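DNA polymerase (Pyrobaculum calidifontis, PDB 5MDN) probably catalyses DNA-directed extension of a DNA strand, adding deoxyribonucleotides from their triphosphates, with release of diphosphate, as a family B DNA polymerase. Local coordinates at residues 453-458 against 535-540; 543-548 against 573-578. All coordinates share one frame; numbering follows the deposited sequence.

Contact 1. Residues 453-458 against 535-540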
loop_
_atom_site.group_PDB
_atom_site.type_symbol
_atom_site.label_atom_id
_atom_site.label_comp_id
_atom_site.label_asym_id
_atom_site.label_seq_id
_atom_site.Cartn_x
_atom_site.Cartn_y
_atom_site.Cartn_z
ATOM N N VAL A 453 20.939 11.621 27.482
ATOM C CA VAL A 453 20.026 10.760 28.221
ATOM C C VAL A 453 18.606 11.092 27.795
ATOM O O VAL A 453 18.217 12.267 27.755
ATOM C CB VAL A 453 20.201 10.928 29.740
ATOM C CG1 VAL A 453 19.370 9.899 30.492
ATOM C CG2 VAL A 453 21.668 10.816 30.123
ATOM N N ALA A 454 17.836 10.063 27.481
ATOM C CA ALA A 454 16.463 10.246 27.032
ATOM C C ALA A 454 15.578 10.604 28.218
ATOM O O ALA A 454 15.713 9.996 29.286
ATOM C CB ALA A 454 15.948 8.990 26.341
ATOM N N PRO A 455 14.687 11.588 28.082
ATOM C CA PRO A 455 13.856 11.988 29.226
ATOM C C PRO A 455 13.045 10.819 29.781
ATOM O O PRO A 455 12.695 9.879 29.065
ATOM C CB PRO A 455 12.958 13.087 28.646
ATOM C CG PRO A 455 12.997 12.891 27.156
ATOM C CD PRO A 455 14.378 12.368 26.874
ATOM N N GLU A 456 12.721 10.929 31.069
ATOM C CA GLU A 456 12.715 9.861 32.062
ATOM C C GLU A 456 12.379 8.449 31.583
ATOM O O GLU A 456 11.651 7.708 32.250
ATOM C CB GLU A 456 11.783 10.268 33.205
ATOM C CG GLU A 456 12.070 9.574 34.541
ATOM C CD GLU A 456 11.188 10.067 35.680
ATOM O OE1 GLU A 456 10.519 11.116 35.530
ATOM O OE2 GLU A 456 11.150 9.383 36.723
ATOM N N VAL A 457 12.840 8.075 30.398
ATOM C CA VAL A 457 12.923 6.650 30.128
ATOM C C VAL A 457 14.318 6.183 30.512
ATOM O O VAL A 457 14.516 5.010 30.846
ATOM C CB VAL A 457 12.565 6.297 28.676
ATOM C CG1 VAL A 457 13.637 6.755 27.736
ATOM C CG2 VAL A 457 12.339 4.803 28.569
ATOM N N GLY A 458 15.281 7.108 30.496
ATOM C CA GLY A 458 16.612 6.902 31.027
ATOM C C GLY A 458 17.555 6.098 30.168
ATOM O O GLY A 458 18.551 5.580 30.684
ATOM N N THR A 535 9.874 8.187 21.424
ATOM C CA THR A 535 8.574 8.598 21.948
ATOM C C THR A 535 8.727 9.560 23.120
ATOM O O THR A 535 8.010 10.565 23.206
ATOM C CB THR A 535 7.761 7.376 22.377
ATOM O OG1 THR A 535 8.387 6.756 23.506
ATOM C CG2 THR A 535 7.666 6.373 21.245
ATOM N N ALA A 536 9.654 9.265 24.036
ATOM C CA ALA A 536 9.796 10.085 25.234
ATOM C C ALA A 536 10.260 11.492 24.888
ATOM O O ALA A 536 9.759 12.473 25.451
ATOM C CB ALA A 536 10.765 9.425 26.214
ATOM N N PHE A 537 11.220 11.613 23.968
ATOM C CA PHE A 537 11.553 12.928 23.429
ATOM C C PHE A 537 10.345 13.557 22.747
ATOM O O PHE A 537 10.091 14.755 22.904
ATOM C CB PHE A 537 12.724 12.825 22.451
ATOM C CG PHE A 537 14.077 12.887 23.106
ATOM C CD1 PHE A 537 14.556 14.080 23.625
ATOM C CD2 PHE A 537 14.880 11.760 23.182
ATOM C CE1 PHE A 537 15.803 14.145 24.220
ATOM C CE2 PHE A 537 16.128 11.818 23.777
ATOM C CZ PHE A 537 16.591 13.013 24.295
ATOM N N ALA A 538 9.582 12.755 22.000
ATOM C CA ALA A 538 8.427 13.278 21.275
ATOM C C ALA A 538 7.343 13.761 22.230
ATOM O O ALA A 538 6.764 14.836 22.030
ATOM C CB ALA A 538 7.872 12.212 20.333
ATOM N N ARG A 539 7.041 12.971 23.262
ATOM C CA ARG A 539 6.011 13.363 24.216
ATOM C C ARG A 539 6.396 14.644 24.950
ATOM O O ARG A 539 5.544 15.503 25.203
ATOM C CB ARG A 539 5.761 12.225 25.205
ATOM C CG ARG A 539 4.724 12.533 26.273
ATOM C CD ARG A 539 4.587 11.384 27.260
ATOM N NE ARG A 539 4.150 10.152 26.609
ATOM C CZ ARG A 539 2.878 9.817 26.422
ATOM N NH1 ARG A 539 1.910 10.624 26.837
ATOM N NH2 ARG A 539 2.571 8.677 25.819
ATOM N N ALA A 540 7.680 14.794 25.289
ATOM C CA ALA A 540 8.108 15.918 26.119
ATOM C C ALA A 540 7.889 17.259 25.426
ATOM O O ALA A 540 7.400 18.211 26.047
ATOM C CB ALA A 540 9.579 15.752 26.503
#
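This is an apolar loop-on-helix contact in the polymerase part of the chain, where the turn between strands 451-453 and 460-462 rests on helix 528-551, the long helix of the ferredoxin-like palm that precedes strand 556-560. Its centrepiece is a proline-aromatic CH-pi interaction. Pro455 CD sits almost on the normal through the middle of the Phe537 ring, 3.4 Å from the centroid and 8° off that normal, and the proline crosses the phenylalanine at about a right angle. Phe537 has CG anti to its carbonyl carbon (chi1 -86°), which swings the ring from the helix flank under the loop. Ala454 adds its methyl group, with CB 3.8 Å from Phe537 CE2. The same ring stacks with Tyr432 and touches Ile428 of helix 424-431, so it joins the loop to a second helix. An alanine in place of Phe537 would remove the ring that meets Pro455 and Tyr432, and would probably loosen the loop from the helix. One residue earlier on the helix, Ala536 is small enough for the loop to come close: Pro455 O lies 3.5 Å from Ala536 CB, and Val457 CG1 approaches the same methyl to 4.2 Å.

Contact 2. Residues 543-548 against 573-578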
loop_
_atom_site.group_PDB
_atom_site.type_symbol
_atom_site.label_atom_id
_atom_site.label_comp_id
_atom_site.label_asym_id
_atom_site.label_seq_id
_atom_site.Cartn_x
_atom_site.Cartn_y
_atom_site.Cartn_z
ATOM N N LEU A 543 4.001 18.278 24.897
ATOM C CA LEU A 543 3.468 18.960 26.074
ATOM C C LEU A 543 3.940 20.406 26.146
ATOM O O LEU A 543 3.228 21.267 26.675
ATOM C CB LEU A 543 3.861 18.203 27.343
ATOM C CG LEU A 543 2.915 17.102 27.829
ATOM C CD1 LEU A 543 2.963 15.878 26.933
ATOM C CD2 LEU A 543 3.242 16.721 29.268
ATOM N N ASP A 544 5.141 20.689 25.639
ATOM C CA ASP A 544 5.605 22.070 25.570
ATOM C C ASP A 544 4.771 22.879 24.584
ATOM O O ASP A 544 4.413 24.030 24.862
ATOM C CB ASP A 544 7.087 22.105 25.190
ATOM C CG ASP A 544 7.617 23.520 25.022
ATOM O OD1 ASP A 544 7.348 24.142 23.972
ATOM O OD2 ASP A 544 8.301 24.014 25.944
ATOM N N VAL A 545 4.458 22.297 23.422
ATOM C CA VAL A 545 3.735 23.039 22.394
ATOM C C VAL A 545 2.263 23.206 22.764
ATOM O O VAL A 545 1.630 24.196 22.374
ATOM C CB VAL A 545 3.914 22.343 21.031
ATOM C CG1 VAL A 545 3.087 23.021 19.951
ATOM C CG2 VAL A 545 5.381 22.332 20.634
ATOM N N VAL A 546 1.697 22.279 23.542
ATOM C CA VAL A 546 0.324 22.470 24.005
ATOM C C VAL A 546 0.273 23.537 25.095
ATOM O O VAL A 546 -0.677 24.327 25.163
ATOM C CB VAL A 546 -0.304 21.137 24.465
ATOM C CG1 VAL A 546 -0.121 20.063 23.400
ATOM C CG2 VAL A 546 0.248 20.675 25.807
ATOM N N GLU A 547 1.288 23.581 25.964
ATOM C CA GLU A 547 1.328 24.609 26.998
ATOM C C GLU A 547 1.569 25.987 26.395
ATOM O O GLU A 547 0.973 26.976 26.836
ATOM C CB GLU A 547 2.403 24.274 28.032
ATOM C CG GLU A 547 2.652 25.375 29.053
ATOM C CD GLU A 547 1.403 25.752 29.830
ATOM O OE1 GLU A 547 0.573 24.858 30.102
ATOM O OE2 GLU A 547 1.250 26.945 30.167
ATOM N N TYR A 548 2.436 26.072 25.382
ATOM C CA TYR A 548 2.645 27.348 24.707
ATOM C C TYR A 548 1.422 27.756 23.897
ATOM O O TYR A 548 1.135 28.952 23.775
ATOM C CB TYR A 548 3.881 27.278 23.809
ATOM C CG TYR A 548 4.251 28.605 23.183
ATOM C CD1 TYR A 548 5.076 29.502 23.849
ATOM C CD2 TYR A 548 3.778 28.959 21.925
ATOM C CE1 TYR A 548 5.417 30.716 23.282
ATOM C CE2 TYR A 548 4.113 30.170 21.351
ATOM C CZ TYR A 548 4.932 31.045 22.033
ATOM O OH TYR A 548 5.269 32.252 21.463
ATOM N N ASP A 573 -0.580 30.841 13.271
ATOM C CA ASP A 573 0.649 31.190 12.565
ATOM C C ASP A 573 1.798 31.437 13.534
ATOM O O ASP A 573 2.959 31.163 13.208
ATOM C CB ASP A 573 0.417 32.429 11.703
ATOM C CG ASP A 573 -0.702 32.240 10.698
ATOM O OD1 ASP A 573 -0.780 31.144 10.102
ATOM O OD2 ASP A 573 -1.499 33.184 10.503
ATOM N N ARG A 574 1.493 31.952 14.724
ATOM C CA ARG A 574 2.517 32.149 15.742
ATOM C C ARG A 574 2.894 30.841 16.422
ATOM O O ARG A 574 4.056 30.655 16.800
ATOM C CB ARG A 574 2.023 33.165 16.773
ATOM C CG ARG A 574 1.668 34.511 16.164
ATOM C CD ARG A 574 1.450 35.581 17.215
ATOM N NE ARG A 574 0.524 36.601 16.730
ATOM C CZ ARG A 574 -0.787 36.579 16.944
ATOM N NH1 ARG A 574 -1.330 35.592 17.643
ATOM N NH2 ARG A 574 -1.561 37.543 16.460
ATOM N N LEU A 575 1.931 29.931 16.593
ATOM C CA LEU A 575 2.246 28.612 17.132
ATOM C C LEU A 575 3.142 27.826 16.182
ATOM O O LEU A 575 4.080 27.151 16.620
ATOM C CB LEU A 575 0.960 27.836 17.417
ATOM C CG LEU A 575 1.147 26.404 17.922
ATOM C CD1 LEU A 575 1.949 26.396 19.216
ATOM C CD2 LEU A 575 -0.193 25.710 18.110
ATOM N N VAL A 576 2.871 27.905 14.878
ATOM C CA VAL A 576 3.697 27.200 13.903
ATOM C C VAL A 576 5.087 27.818 13.838
ATOM O O VAL A 576 6.101 27.109 13.827
ATOM C CB VAL A 576 3.014 27.202 12.523
ATOM C CG1 VAL A 576 3.936 26.608 11.467
ATOM C CG2 VAL A 576 1.699 26.443 12.579
ATOM N N LYS A 577 5.155 29.149 13.791
ATOM C CA LYS A 577 6.448 29.824 13.775
ATOM C C LYS A 577 7.211 29.598 15.075
ATOM O O LYS A 577 8.447 29.630 15.081
ATOM C CB LYS A 577 6.245 31.314 13.495
ATOM C CG LYS A 577 7.471 32.019 12.938
ATOM C CD LYS A 577 7.111 33.409 12.433
ATOM C CE LYS A 577 8.280 34.056 11.709
ATOM N NZ LYS A 577 7.826 35.151 10.808
ATOM N N TYR A 578 6.495 29.378 16.182
ATOM C CA TYR A 578 7.147 29.046 17.447
ATOM C C TYR A 578 7.880 27.712 17.353
ATOM O O TYR A 578 9.051 27.608 17.733
ATOM C CB TYR A 578 6.113 29.021 18.574
ATOM C CG TYR A 578 6.589 28.378 19.860
ATOM C CD1 TYR A 578 7.389 29.075 20.758
ATOM C CD2 TYR A 578 6.215 27.080 20.188
ATOM C CE1 TYR A 578 7.819 28.489 21.937
ATOM C CE2 TYR A 578 6.637 26.489 21.363
ATOM C CZ TYR A 578 7.438 27.197 22.235
ATOM O OH TYR A 578 7.860 26.610 23.406
#
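Tyr548 lays its ring flat over the ring of Tyr578, a face-to-face stack between the two helices of the ferredoxin-like palm, 528-551 and 572-583. The centroids are 3.5 Å apart and the planes differ by 5°. The overlap is head to tail: each tyrosine has CG anti to its backbone N and reaches across toward the other helix, so that the side chains pass tip to tip and Tyr548 CB lies off-centre over the Tyr578 ring. Segments 543-548 and 573-578 run roughly antiparallel, their axes at 148° and 10.8 Å apart at closest approach, a separation that two aromatic side chains suit.

The phenol of Tyr578 reaches one turn further back along the partner helix than the stack does. There its OH donates a hydrogen bond of 2.6 Å to Asp544 OD1, which accepts with the syn lone pair. Carboxylate and ring are within 3° of coplanar, so the stack and the hydrogen bond together fix the rotation of the Tyr578 ring. Asp544 OD2 has a further, weak and long ion pair with Arg582, a nearby positive charge that would help to keep the aspartate ionised.

Beside the aromatic pair lies a buried aliphatic layer. Val545 CG1 meets Leu575 CD1 at 3.6 Å, and both side chains also touch neighbouring loops, Val545 at Phe421 and Leu575 at Ile554. Val545 CG2 borders the edge of the Tyr578 ring. Leu575 CD1 does the same for the other ring, lying near its plane, 4.2 Å from Tyr548 CD2.

Following the chain from its N terminus, the loop at 453-458 comes after palm strand 416-420 and helix 424-431. Seventy-six residues, mostly helical, then lead out and back before 535-540 closes contact 1. The same helix, 528-551, runs on into 543-548, which opens contact 2; this shorter loop carries the antiparallel hairpin of strands 556-560 and 563-567 and closes at helix 572-583. The two loops therefore stand in series, neither crossing nor enclosing the other, with contact centres 19 Å apart. One helix thus serves as a shared spine, joined in its first half to the loop between strands 451-453 and 460-462 and further along to the second palm helix.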